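Local coordinates for aspartate aminotransferase (Plasmodium falciparum, PDB 3K7Y), which probably catalyses the reversible transfer of an amino group between L-aspartate and 2-oxoglutarate, using pyridoxal 5'-phosphate, and works as a homodimer, at residues N83-N88 / A260-C265; T100-G105 / S287-H292; T107-V112 / S242-F247; I133-M138 / I211-Y216. All coordinates share one frame; numbering follows the deposited sequence.

Overall arrangement
All four contacts reach the mixed sheet of the large, cofactor-binding domain of this fold type I aminotransferase. Interactions 1 and 2 share its edge: strand 258-264 lies antiparallel to strand 98-104, and L261 N meets I101 O at 3.0 Å. Strand 241-246 of interaction 3 is the next neighbour of 258-264, and strand 209-214 of interaction 4 follows it. Interactions 3 and 4, centres about 8 Å apart, hold opposite ends of one pyridoxal phosphate, phosphate and pyridine nitrogen. I110 CD1 of interaction 3 lies 3.5 Å from H135 CE1 of interaction 4. Interaction 1 stands back, with the I85 side chain about 13 Å from the cofactor. Interactions 2, 3 and 4 touch the cofactor and the second subunit.

Interaction 1 of 4, residues N83-N88 / A260-C265; sequences NLIFGN and ALHIVC
I85 reaches from the last turn of helix 75-86 onto the imidazole of H262. From CB, its CG2 branch leaves beside the backbone N. This methyl points on to Q245 of the neighbouring strand. The longer branch takes the other course. CG1 sits between the backbone N and the carbonyl carbon (chi1 62°), and CD1 then turns over one face of the H262 ring. CD1 lies 3.6 Å from the ring centroid, 26° off the normal, which makes a CH-pi contact. It is displaced toward the rim, and its closest ring atom is H262 NE2. The two side chains come from opposite directions, and the methyl ends over the flat face.

The helix packs on one side of the large mixed sheet of the aminotransferase domain, over strand 258-264. Strand alternation decides which residues take part. H262 and V264 point toward the helix, while I263 between them points away. The second helix residue in the contact is F86, whose ring reaches toward V264. F86 CZ is 3.8 Å from V264 CG2, and F86 CE1 touches the same methyl. H262 CB comes to the edge of the F86 ring, 4.4 Å from F86 CE2. All four side chains are buried. The helix ends here, and G87 leaves helical geometry with positive phi. The carbonyl of I85 is taken by R232 NE.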
loop_
_atom_site.group_PDB
_atom_site.type_symbol
_atom_site.label_atom_id
_atom_site.label_comp_id
_atom_site.label_asym_id
_atom_site.label_seq_id
_atom_site.Cartn_x
_atom_site.Cartn_y
_atom_site.Cartn_z
ATOM N N ASN A 83 13.230 -6.158 17.330
ATOM C CA ASN A 83 14.094 -5.757 18.441
ATOM C C ASN A 83 13.455 -4.582 19.194
ATOM O O ASN A 83 13.356 -4.594 20.424
ATOM C CB ASN A 83 15.504 -5.385 17.956
ATOM C CG ASN A 83 16.482 -5.168 19.102
ATOM O OD1 ASN A 83 17.291 -6.042 19.397
ATOM N ND2 ASN A 83 16.406 -4.003 19.758
ATOM N N LEU A 84 12.987 -3.591 18.437
ATOM C CA LEU A 84 12.473 -2.366 19.019
ATOM C C LEU A 84 11.309 -2.609 19.956
ATOM O O LEU A 84 11.205 -1.935 20.971
ATOM C CB LEU A 84 12.105 -1.356 17.934
ATOM C CG LEU A 84 13.235 -0.914 17.002
ATOM C CD1 LEU A 84 12.746 0.154 16.039
ATOM C CD2 LEU A 84 14.410 -0.402 17.801
ATOM N N ILE A 85 10.441 -3.568 19.644
ATOM C CA ILE A 85 9.301 -3.789 20.522
ATOM C C ILE A 85 9.565 -4.801 21.618
ATOM O O ILE A 85 9.117 -4.607 22.738
ATOM C CB ILE A 85 7.964 -4.073 19.788
ATOM C CG1 ILE A 85 8.042 -5.349 18.953
ATOM C CG2 ILE A 85 7.499 -2.842 18.969
ATOM C CD1 ILE A 85 8.647 -5.192 17.569
ATOM N N PHE A 86 10.297 -5.866 21.315
ATOM C CA PHE A 86 10.533 -6.928 22.300
ATOM C C PHE A 86 11.897 -6.796 22.976
ATOM O O PHE A 86 12.238 -7.590 23.841
ATOM C CB PHE A 86 10.393 -8.325 21.663
ATOM C CG PHE A 86 8.997 -8.644 21.125
ATOM C CD1 PHE A 86 8.041 -9.260 21.934
ATOM C CD2 PHE A 86 8.658 -8.370 19.803
ATOM C CE1 PHE A 86 6.770 -9.565 21.440
ATOM C CE2 PHE A 86 7.390 -8.671 19.307
ATOM C CZ PHE A 86 6.449 -9.270 20.125
ATOM N N GLY A 87 12.667 -5.790 22.575
ATOM C CA GLY A 87 13.969 -5.515 23.167
ATOM C C GLY A 87 15.006 -6.492 22.691
ATOM O O GLY A 87 14.920 -6.998 21.570
ATOM N N ASN A 88 15.996 -6.740 23.545
ATOM C CA ASN A 88 16.976 -7.802 23.314
ATOM C C ASN A 88 17.709 -8.225 24.588
ATOM O O ASN A 88 18.131 -7.385 25.379
ATOM C CB ASN A 88 17.969 -7.456 22.187
ATOM C CG ASN A 88 18.873 -6.296 22.529
ATOM O OD1 ASN A 88 20.093 -6.412 22.447
ATOM N ND2 ASN A 88 18.283 -5.168 22.909
ATOM N N ALA A 260 4.925 -1.988 10.471
ATOM C CA ALA A 260 5.073 -3.425 10.625
ATOM C C ALA A 260 3.903 -4.053 11.391
ATOM O O ALA A 260 3.179 -3.353 12.082
ATOM C CB ALA A 260 6.377 -3.723 11.308
ATOM N N LEU A 261 3.730 -5.368 11.254
ATOM C CA LEU A 261 2.712 -6.140 11.977
ATOM C C LEU A 261 3.372 -7.333 12.671
ATOM O O LEU A 261 3.955 -8.178 11.998
ATOM C CB LEU A 261 1.671 -6.692 10.992
ATOM C CG LEU A 261 0.178 -6.921 11.319
ATOM C CD1 LEU A 261 -0.432 -8.073 10.490
ATOM C CD2 LEU A 261 -0.104 -7.133 12.814
ATOM N N HIS A 262 3.280 -7.416 13.996
ATOM C CA HIS A 262 3.838 -8.557 14.716
ATOM C C HIS A 262 2.758 -9.425 15.333
ATOM O O HIS A 262 1.896 -8.931 16.063
ATOM C CB HIS A 262 4.804 -8.091 15.794
ATOM C CG HIS A 262 5.846 -7.142 15.291
ATOM N ND1 HIS A 262 6.962 -7.561 14.596
ATOM C CD2 HIS A 262 5.924 -5.790 15.351
ATOM C CE1 HIS A 262 7.685 -6.507 14.258
ATOM N NE2 HIS A 262 7.078 -5.422 14.707
ATOM N N ILE A 263 2.796 -10.718 15.020
ATOM C CA ILE A 263 1.879 -11.686 15.625
ATOM C C ILE A 263 2.672 -12.773 16.333
ATOM O O ILE A 263 3.555 -13.395 15.740
ATOM C CB ILE A 263 0.906 -12.323 14.599
ATOM C CG1 ILE A 263 0.018 -11.249 13.970
ATOM C CG2 ILE A 263 0.041 -13.405 15.275
ATOM C CD1 ILE A 263 -0.783 -11.725 12.817
ATOM N N VAL A 264 2.345 -12.986 17.605
ATOM C CA VAL A 264 3.073 -13.925 18.451
ATOM C C VAL A 264 2.430 -15.305 18.329
ATOM O O VAL A 264 1.226 -15.455 18.544
ATOM C CB VAL A 264 3.136 -13.427 19.931
ATOM C CG1 VAL A 264 3.540 -14.544 20.880
ATOM C CG2 VAL A 264 4.105 -12.247 20.070
ATOM N N CYS A 265 3.240 -16.302 17.972
ATOM C CA CYS A 265 2.744 -17.654 17.671
ATOM C C CYS A 265 3.222 -18.741 18.646
ATOM O O CYS A 265 4.341 -18.688 19.153
ATOM C CB CYS A 265 3.124 -18.050 16.240
ATOM S SG CYS A 265 2.515 -16.927 14.968
#

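Interaction 2 of 4, residues T100-G105 / S287-H292; sequences TIQCIG and SSPVIH. With PLP (pyridoxal-5'-phosphate), chain B.
Strand 98-104 is the outermost strand of the large-domain sheet on this side, and here it is joined to the loop that leads into helix 291-302. Q102 makes the link. Its CG is anti to the backbone N (chi1 175°) and the chain stays extended beyond it, which carries the amide across the P289 ring to the start of the helix. Q102 NE2 donates to V290 O at 2.7 Å, with an N-H...O angle of 157°. The acceptor lies in the plane of the Q102 amide. V290 is the N-cap residue of helix 291-302. The other end of the amide, OE1, accepts from N294 ND2 within that helix, so both amide atoms are held and the flip is fixed. The second subunit lies close by: its E256 OE1 accepts from H292 N. P289 turns toward the strand and packs across the Q102 side chain. P289 CB lies 3.4 Å from Q102 NE2, and P289 CG is 3.4 Å from Q102 O.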
loop_
_atom_site.group_PDB
_atom_site.type_symbol
_atom_site.label_atom_id
_atom_site.label_comp_id
_atom_site.label_asym_id
_atom_site.label_seq_id
_atom_site.Cartn_x
_atom_site.Cartn_y
_atom_site.Cartn_z
ATOM N N THR A 100 6.402 -11.597 11.687
ATOM C CA THR A 100 6.268 -10.187 11.380
ATOM C C THR A 100 6.317 -9.937 9.882
ATOM O O THR A 100 6.913 -10.715 9.135
ATOM C CB THR A 100 7.297 -9.322 12.134
ATOM O OG1 THR A 100 7.919 -8.404 11.223
ATOM C CG2 THR A 100 8.374 -10.190 12.784
ATOM N N ILE A 101 5.681 -8.844 9.463
ATOM C CA ILE A 101 5.463 -8.512 8.052
ATOM C C ILE A 101 5.537 -7.000 7.849
ATOM O O ILE A 101 5.141 -6.247 8.733
ATOM C CB ILE A 101 4.097 -9.057 7.613
ATOM C CG1 ILE A 101 4.298 -10.390 6.914
ATOM C CG2 ILE A 101 3.318 -8.078 6.712
ATOM C CD1 ILE A 101 3.116 -11.279 7.006
ATOM N N GLN A 102 6.053 -6.561 6.703
ATOM C CA GLN A 102 6.172 -5.131 6.414
ATOM C C GLN A 102 4.855 -4.591 5.840
ATOM O O GLN A 102 4.336 -5.136 4.860
ATOM C CB GLN A 102 7.311 -4.871 5.430
ATOM C CG GLN A 102 7.430 -3.412 4.981
ATOM C CD GLN A 102 8.495 -3.185 3.900
ATOM O OE1 GLN A 102 9.545 -3.837 3.888
ATOM N NE2 GLN A 102 8.223 -2.253 2.990
ATOM N N CYS A 103 4.315 -3.524 6.422
ATOM C CA CYS A 103 3.072 -2.986 5.907
ATOM C C CYS A 103 3.215 -1.550 5.460
ATOM O O CYS A 103 4.300 -0.970 5.535
ATOM C CB CYS A 103 1.990 -3.091 6.960
ATOM S SG CYS A 103 1.762 -4.773 7.504
ATOM N N ILE A 104 2.109 -0.968 5.012
ATOM C CA ILE A 104 2.106 0.400 4.554
ATOM C C ILE A 104 1.741 1.326 5.730
ATOM O O ILE A 104 0.605 1.812 5.860
ATOM C CB ILE A 104 1.200 0.520 3.330
ATOM C CG1 ILE A 104 1.824 -0.282 2.208
ATOM C CG2 ILE A 104 1.091 1.930 2.832
ATOM C CD1 ILE A 104 0.798 -0.998 1.387
ATOM N N GLY A 105 2.730 1.549 6.595
ATOM C CA GLY A 105 2.533 2.362 7.780
ATOM C C GLY A 105 1.735 1.608 8.823
ATOM O O GLY A 105 1.379 0.436 8.609
ATOM N N SER A 287 -0.471 -7.124 -3.339
ATOM C CA SER A 287 0.562 -8.146 -3.575
ATOM C C SER A 287 1.906 -8.032 -2.797
ATOM O O SER A 287 2.353 -9.032 -2.237
ATOM C CB SER A 287 0.797 -8.327 -5.064
ATOM O OG SER A 287 1.643 -7.300 -5.549
ATOM N N SER A 288 2.554 -6.864 -2.747
ATOM C CA SER A 288 3.780 -6.725 -1.923
ATOM C C SER A 288 4.131 -5.301 -1.450
ATOM O O SER A 288 3.654 -4.321 -2.023
ATOM C CB SER A 288 4.999 -7.392 -2.596
ATOM O OG SER A 288 5.171 -6.998 -3.946
ATOM N N PRO A 289 4.982 -5.187 -0.400
ATOM C CA PRO A 289 5.404 -3.908 0.177
ATOM C C PRO A 289 6.489 -3.189 -0.617
ATOM O O PRO A 289 7.179 -3.804 -1.448
ATOM C CB PRO A 289 5.990 -4.313 1.534
ATOM C CG PRO A 289 5.622 -5.751 1.726
ATOM C CD PRO A 289 5.554 -6.310 0.361
ATOM N N VAL A 290 6.637 -1.891 -0.335
ATOM C CA VAL A 290 7.660 -1.022 -0.941
ATOM C C VAL A 290 9.095 -1.400 -0.537
ATOM O O VAL A 290 9.439 -1.488 0.654
ATOM C CB VAL A 290 7.367 0.474 -0.665
ATOM C CG1 VAL A 290 8.473 1.385 -1.232
ATOM C CG2 VAL A 290 6.021 0.833 -1.254
ATOM N N ILE A 291 9.921 -1.631 -1.550
ATOM C CA ILE A 291 11.278 -2.091 -1.332
ATOM C C ILE A 291 12.172 -0.948 -0.830
ATOM O O ILE A 291 13.013 -1.151 0.043
ATOM C CB ILE A 291 11.804 -2.819 -2.598
ATOM C CG1 ILE A 291 12.799 -3.936 -2.233
ATOM C CG2 ILE A 291 12.244 -1.834 -3.667
ATOM C CD1 ILE A 291 14.171 -3.785 -2.782
ATOM N N HIS A 292 11.944 0.261 -1.335
ATOM C CA HIS A 292 12.707 1.424 -0.889
ATOM C C HIS A 292 12.584 1.645 0.602
ATOM O O HIS A 292 13.585 1.756 1.303
ATOM C CB HIS A 292 12.269 2.692 -1.621
ATOM C CG HIS A 292 12.720 3.957 -0.956
ATOM N ND1 HIS A 292 13.971 4.501 -1.157
ATOM C CD2 HIS A 292 12.085 4.782 -0.086
ATOM C CE1 HIS A 292 14.082 5.614 -0.457
ATOM N NE2 HIS A 292 12.953 5.804 0.205
HETATM N N1 PLP B . -2.346 4.376 15.313
HETATM C C2 PLP B . -2.335 5.583 15.964
HETATM C C2A PLP B . -2.764 5.619 17.382
HETATM C C3 PLP B . -1.920 6.727 15.299
HETATM O O3 PLP B . -1.891 7.931 15.956
HETATM C C4 PLP B . -1.526 6.647 13.963
HETATM C C4A PLP B . -0.950 7.881 13.336
HETATM O O4A PLP B . 0.277 8.049 13.355
HETATM C C5 PLP B . -1.526 5.412 13.286
HETATM C C6 PLP B . -1.953 4.280 13.984
HETATM C C5A PLP B . -1.130 5.219 11.819
HETATM O O4P PLP B . 0.109 5.773 11.413
HETATM P P PLP B . 0.540 5.774 9.851
HETATM O O1P PLP B . 2.034 5.751 9.699
HETATM O O2P PLP B . 0.096 7.067 9.219
HETATM O O3P PLP B . -0.066 4.550 9.204
#

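Interaction 3 of 4, residues T107-V112 / S242-F247. With PLP (pyridoxal-5'-phosphate), chain B.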
loop_
_atom_site.group_PDB
_atom_site.type_symbol
_atom_site.label_atom_id
_atom_site.label_comp_id
_atom_site.label_asym_id
_atom_site.label_seq_id
_atom_site.Cartn_x
_atom_site.Cartn_y
_atom_site.Cartn_z
ATOM N N THR A 107 -1.384 2.239 9.789
ATOM C CA THR A 107 -2.703 2.041 9.136
ATOM C C THR A 107 -2.670 0.762 8.337
ATOM O O THR A 107 -3.580 -0.073 8.427
ATOM C CB THR A 107 -3.028 3.189 8.126
ATOM O OG1 THR A 107 -2.852 4.464 8.746
ATOM C CG2 THR A 107 -4.439 3.084 7.587
ATOM N N GLY A 108 -1.606 0.623 7.550
ATOM C CA GLY A 108 -1.444 -0.524 6.700
ATOM C C GLY A 108 -1.357 -1.802 7.501
ATOM O O GLY A 108 -1.738 -2.851 7.020
ATOM N N ALA A 109 -0.842 -1.736 8.717
ATOM C CA ALA A 109 -0.730 -2.958 9.483
ATOM C C ALA A 109 -2.052 -3.230 10.185
ATOM O O ALA A 109 -2.503 -4.375 10.258
ATOM C CB ALA A 109 0.416 -2.888 10.465
ATOM N N ILE A 110 -2.690 -2.172 10.671
ATOM C CA ILE A 110 -3.961 -2.333 11.357
ATOM C C ILE A 110 -4.884 -3.043 10.393
ATOM O O ILE A 110 -5.370 -4.142 10.678
ATOM C CB ILE A 110 -4.578 -0.984 11.813
ATOM C CG1 ILE A 110 -3.746 -0.358 12.936
ATOM C CG2 ILE A 110 -6.027 -1.164 12.284
ATOM C CD1 ILE A 110 -3.842 1.202 12.975
ATOM N N PHE A 111 -5.089 -2.448 9.228
ATOM C CA PHE A 111 -6.047 -3.032 8.293
ATOM C C PHE A 111 -5.780 -4.471 7.867
ATOM O O PHE A 111 -6.732 -5.231 7.832
ATOM C CB PHE A 111 -6.296 -2.136 7.094
ATOM C CG PHE A 111 -5.653 -2.590 5.846
ATOM C CD1 PHE A 111 -4.638 -1.845 5.282
ATOM C CD2 PHE A 111 -6.103 -3.738 5.193
ATOM C CE1 PHE A 111 -4.061 -2.238 4.074
ATOM C CE2 PHE A 111 -5.543 -4.149 4.002
ATOM C CZ PHE A 111 -4.514 -3.401 3.436
ATOM N N VAL A 112 -4.535 -4.867 7.569
ATOM C CA VAL A 112 -4.306 -6.276 7.186
ATOM C C VAL A 112 -4.707 -7.188 8.326
ATOM O O VAL A 112 -5.269 -8.266 8.095
ATOM C CB VAL A 112 -2.849 -6.661 6.763
ATOM C CG1 VAL A 112 -2.771 -8.181 6.454
ATOM C CG2 VAL A 112 -2.380 -5.883 5.535
ATOM N N SER A 242 -0.675 -9.230 19.458
ATOM C CA SER A 242 -0.286 -8.655 18.181
ATOM C C SER A 242 0.172 -7.224 18.317
ATOM O O SER A 242 -0.257 -6.503 19.231
ATOM C CB SER A 242 -1.443 -8.703 17.202
ATOM O OG SER A 242 -1.540 -9.986 16.659
ATOM N N VAL A 243 1.030 -6.802 17.391
ATOM C CA VAL A 243 1.540 -5.440 17.429
ATOM C C VAL A 243 1.475 -4.780 16.046
ATOM O O VAL A 243 2.010 -5.312 15.062
ATOM C CB VAL A 243 2.989 -5.373 17.993
ATOM C CG1 VAL A 243 3.354 -3.940 18.341
ATOM C CG2 VAL A 243 3.155 -6.266 19.217
ATOM N N CYS A 244 0.797 -3.634 15.981
ATOM C CA CYS A 244 0.860 -2.773 14.816
ATOM C C CYS A 244 1.805 -1.646 15.149
ATOM O O CYS A 244 1.611 -0.941 16.141
ATOM C CB CYS A 244 -0.519 -2.224 14.477
ATOM S SG CYS A 244 -1.721 -3.537 14.148
ATOM N N GLN A 245 2.821 -1.468 14.314
ATOM C CA GLN A 245 3.912 -0.544 14.604
ATOM C C GLN A 245 4.116 0.415 13.445
ATOM O O GLN A 245 4.264 -0.021 12.303
ATOM C CB GLN A 245 5.161 -1.363 14.886
ATOM C CG GLN A 245 6.520 -0.758 14.571
ATOM C CD GLN A 245 7.647 -1.553 15.240
ATOM O OE1 GLN A 245 8.799 -1.121 15.301
ATOM N NE2 GLN A 245 7.300 -2.710 15.773
ATOM N N SER A 246 4.085 1.716 13.740
ATOM C CA SER A 246 4.317 2.759 12.750
ATOM C C SER A 246 5.620 3.461 13.031
ATOM O O SER A 246 6.009 3.614 14.192
ATOM C CB SER A 246 3.200 3.795 12.781
ATOM O OG SER A 246 3.541 4.915 11.971
ATOM N N PHE A 247 6.283 3.899 11.966
ATOM C CA PHE A 247 7.519 4.655 12.068
ATOM C C PHE A 247 7.288 5.997 11.413
ATOM O O PHE A 247 8.246 6.665 10.986
ATOM C CB PHE A 247 8.628 3.965 11.303
ATOM C CG PHE A 247 8.914 2.573 11.748
ATOM C CD1 PHE A 247 9.640 2.324 12.902
ATOM C CD2 PHE A 247 8.510 1.494 10.974
ATOM C CE1 PHE A 247 9.941 1.012 13.289
ATOM C CE2 PHE A 247 8.803 0.185 11.359
ATOM C CZ PHE A 247 9.518 -0.054 12.512
HETATM N N1 PLP B . -2.346 4.376 15.313
HETATM C C2 PLP B . -2.335 5.583 15.964
HETATM C C2A PLP B . -2.764 5.619 17.382
HETATM C C3 PLP B . -1.920 6.727 15.299
HETATM O O3 PLP B . -1.891 7.931 15.956
HETATM C C4 PLP B . -1.526 6.647 13.963
HETATM C C4A PLP B . -0.950 7.881 13.336
HETATM O O4A PLP B . 0.277 8.049 13.355
HETATM C C5 PLP B . -1.526 5.412 13.286
HETATM C C6 PLP B . -1.953 4.280 13.984
HETATM C C5A PLP B . -1.130 5.219 11.819
HETATM O O4P PLP B . 0.109 5.773 11.413
HETATM P P PLP B . 0.540 5.774 9.851
HETATM O O1P PLP B . 2.034 5.751 9.699
HETATM O O2P PLP B . 0.096 7.067 9.219
HETATM O O3P PLP B . -0.066 4.550 9.204
#
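A109 of helix 105-118 comes nearest to C244 of strand 241-246, their CA atoms 5.6 Å apart. So close an approach brings the helix backbone itself against a side chain. C244 SG stands beside its own backbone N, anti to the carbonyl carbon (chi1 -59°). There it meets the helix, 3.8 Å from I110 CA. A109 CB fits against C244 CB at 4.2 Å. The CG1 branch of I110 flanks the thiol, with I110 CG1 4.0 Å from C244 SG.

This is the helix that follows strand 98-104 in the aminotransferase fold, packed on the central sheet. The N-terminal end of the helix and the C-terminal end of the strand together hold the cofactor phosphate. T107 binds PLP O3P twice. Its backbone N donates to O3P at 2.7 Å, nearly straight (170°), and its OG1 adds a bond of 2.8 Å to O3P. Across from it, S246 OG donates to PLP O1P at 2.9 Å. The same hydroxyl receives S248 N. R257 NH2 also binds the cofactor. The positive, N-terminal dipole end of the helix would probably offset some phosphate charge. I110 CD1 comes to the rim of the pyridine ring, 3.7 Å from PLP C6.

Interaction 4 of 4, residues I133-M138 / I211-Y216. With PLP (pyridoxal-5'-phosphate), chain B.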
loop_
_atom_site.group_PDB
_atom_site.type_symbol
_atom_site.label_atom_id
_atom_site.label_comp_id
_atom_site.label_asym_id
_atom_site.label_seq_id
_atom_site.Cartn_x
_atom_site.Cartn_y
_atom_site.Cartn_z
ATOM N N ILE A 133 -9.803 7.816 16.194
ATOM C CA ILE A 133 -10.884 7.894 15.188
ATOM C C ILE A 133 -10.832 6.841 14.115
ATOM O O ILE A 133 -11.800 6.099 13.964
ATOM C CB ILE A 133 -10.980 9.250 14.469
ATOM C CG1 ILE A 133 -9.657 10.031 14.621
ATOM C CG2 ILE A 133 -12.212 10.002 14.975
ATOM C CD1 ILE A 133 -9.463 11.242 13.679
ATOM N N ASN A 134 -9.733 6.759 13.365
ATOM C CA ASN A 134 -9.701 5.793 12.266
ATOM C C ASN A 134 -10.007 4.360 12.715
ATOM O O ASN A 134 -10.792 3.671 12.052
ATOM C CB ASN A 134 -8.435 5.888 11.404
ATOM C CG ASN A 134 -8.755 5.956 9.899
ATOM O OD1 ASN A 134 -7.977 6.496 9.092
ATOM N ND2 ASN A 134 -9.920 5.438 9.524
ATOM N N HIS A 135 -9.475 3.917 13.849
ATOM C CA HIS A 135 -9.896 2.626 14.358
ATOM C C HIS A 135 -11.408 2.458 14.180
ATOM O O HIS A 135 -11.864 1.444 13.641
ATOM C CB HIS A 135 -9.543 2.432 15.840
ATOM C CG HIS A 135 -8.075 2.291 16.121
ATOM N ND1 HIS A 135 -7.124 2.158 15.128
ATOM C CD2 HIS A 135 -7.401 2.238 17.293
ATOM C CE1 HIS A 135 -5.926 2.052 15.675
ATOM N NE2 HIS A 135 -6.067 2.097 16.988
ATOM N N VAL A 136 -12.195 3.445 14.614
ATOM C CA VAL A 136 -13.648 3.346 14.470
ATOM C C VAL A 136 -13.984 3.054 13.017
ATOM O O VAL A 136 -14.643 2.042 12.740
ATOM C CB VAL A 136 -14.418 4.593 14.938
ATOM C CG1 VAL A 136 -15.883 4.402 14.716
ATOM C CG2 VAL A 136 -14.183 4.852 16.403
ATOM N N ASN A 137 -13.507 3.909 12.104
ATOM C CA ASN A 137 -13.834 3.770 10.676
ATOM C C ASN A 137 -13.369 2.437 10.098
ATOM O O ASN A 137 -14.111 1.752 9.402
ATOM C CB ASN A 137 -13.255 4.926 9.838
ATOM C CG ASN A 137 -13.791 4.936 8.386
ATOM O OD1 ASN A 137 -14.968 5.215 8.149
ATOM N ND2 ASN A 137 -12.933 4.629 7.429
ATOM N N MET A 138 -12.136 2.079 10.404
ATOM C CA MET A 138 -11.552 0.864 9.866
ATOM C C MET A 138 -12.278 -0.395 10.360
ATOM O O MET A 138 -12.534 -1.313 9.583
ATOM C CB MET A 138 -10.081 0.774 10.224
ATOM C CG MET A 138 -9.212 1.855 9.666
ATOM S SD MET A 138 -7.586 1.102 9.682
ATOM C CE MET A 138 -7.299 0.899 7.937
ATOM N N ILE A 211 -4.254 -6.550 20.939
ATOM C CA ILE A 211 -3.589 -5.948 19.795
ATOM C C ILE A 211 -3.071 -4.626 20.296
ATOM O O ILE A 211 -3.859 -3.759 20.671
ATOM C CB ILE A 211 -4.560 -5.691 18.595
ATOM C CG1 ILE A 211 -5.051 -7.005 17.961
ATOM C CG2 ILE A 211 -3.895 -4.786 17.545
ATOM C CD1 ILE A 211 -6.208 -7.689 18.697
ATOM N N PHE A 212 -1.755 -4.478 20.329
ATOM C CA PHE A 212 -1.170 -3.237 20.789
ATOM C C PHE A 212 -0.995 -2.294 19.610
ATOM O O PHE A 212 -0.503 -2.703 18.542
ATOM C CB PHE A 212 0.183 -3.502 21.453
ATOM C CG PHE A 212 0.109 -4.383 22.658
ATOM C CD1 PHE A 212 0.221 -5.773 22.532
ATOM C CD2 PHE A 212 -0.066 -3.836 23.921
ATOM C CE1 PHE A 212 0.159 -6.608 23.653
ATOM C CE2 PHE A 212 -0.135 -4.661 25.052
ATOM C CZ PHE A 212 -0.020 -6.053 24.916
ATOM N N ASP A 213 -1.399 -1.041 19.794
ATOM C CA ASP A 213 -1.116 -0.029 18.785
ATOM C C ASP A 213 0.053 0.872 19.196
ATOM O O ASP A 213 -0.049 1.676 20.135
ATOM C CB ASP A 213 -2.344 0.812 18.447
ATOM C CG ASP A 213 -2.197 1.559 17.112
ATOM O OD1 ASP A 213 -1.096 1.519 16.482
ATOM O OD2 ASP A 213 -3.194 2.186 16.682
ATOM N N ILE A 214 1.162 0.735 18.470
ATOM C CA ILE A 214 2.365 1.486 18.771
ATOM C C ILE A 214 2.738 2.412 17.611
ATOM O O ILE A 214 3.437 2.008 16.683
ATOM C CB ILE A 214 3.520 0.544 19.205
ATOM C CG1 ILE A 214 3.398 0.222 20.684
ATOM C CG2 ILE A 214 4.871 1.190 19.006
ATOM C CD1 ILE A 214 2.668 -1.022 20.954
ATOM N N ALA A 215 2.259 3.654 17.683
ATOM C CA ALA A 215 2.610 4.677 16.708
ATOM C C ALA A 215 3.734 5.616 17.135
ATOM O O ALA A 215 4.328 6.289 16.284
ATOM C CB ALA A 215 1.410 5.463 16.352
ATOM N N TYR A 216 4.030 5.671 18.435
ATOM C CA TYR A 216 5.022 6.629 18.942
ATOM C C TYR A 216 5.985 6.069 19.993
ATOM O O TYR A 216 6.017 6.561 21.130
ATOM C CB TYR A 216 4.332 7.864 19.541
ATOM C CG TYR A 216 3.166 8.394 18.760
ATOM C CD1 TYR A 216 3.358 9.299 17.728
ATOM C CD2 TYR A 216 1.864 8.005 19.069
ATOM C CE1 TYR A 216 2.287 9.793 17.010
ATOM C CE2 TYR A 216 0.787 8.490 18.348
ATOM C CZ TYR A 216 1.007 9.386 17.321
ATOM O OH TYR A 216 -0.044 9.877 16.589
HETATM N N1 PLP B . -2.346 4.376 15.313
HETATM C C2 PLP B . -2.335 5.583 15.964
HETATM C C2A PLP B . -2.764 5.619 17.382
HETATM C C3 PLP B . -1.920 6.727 15.299
HETATM O O3 PLP B . -1.891 7.931 15.956
HETATM C C4 PLP B . -1.526 6.647 13.963
HETATM C C4A PLP B . -0.950 7.881 13.336
HETATM O O4A PLP B . 0.277 8.049 13.355
HETATM C C5 PLP B . -1.526 5.412 13.286
HETATM C C6 PLP B . -1.953 4.280 13.984
HETATM C C5A PLP B . -1.130 5.219 11.819
HETATM O O4P PLP B . 0.109 5.773 11.413
HETATM P P PLP B . 0.540 5.774 9.851
HETATM O O1P PLP B . 2.034 5.751 9.699
HETATM O O2P PLP B . 0.096 7.067 9.219
HETATM O O3P PLP B . -0.066 4.550 9.204
#
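This is a polar contact at the pyridine end of the cofactor site, between helix 133-140 and the C-terminal end of strand 209-214. It is narrow: H135 and D213 alone meet across it, and both are buried. Their side chains come from opposite directions. H135 NE2 lies 2.9 Å from D213 OD2. The oxygen sits at the edge of the imidazole, near its plane, with the ring and carboxylate planes 34° apart. D213 CG is anti to the backbone N (chi1 -162°), which sends the carboxylate toward both the histidine and the cofactor. The same OD2 comes within 2.7 Å of PLP N1. H135 in turn packs edge-to-face with Y132 and touches I110.

The loop after the strand reaches other parts of the cofactor ring. A215 CB packs on the ring, 3.7 Å from PLP C3. Y216 OH forms a hydrogen bond of 2.8 Å with PLP O3, and receives a weak one from N185 ND2. In class I aminotransferases the aspartate at this place pairs with the pyridine nitrogen and makes the ring an electron sink. The geometry is consistent with that role, and H135, beside the carboxylate, may act as a second-shell residue steadying it.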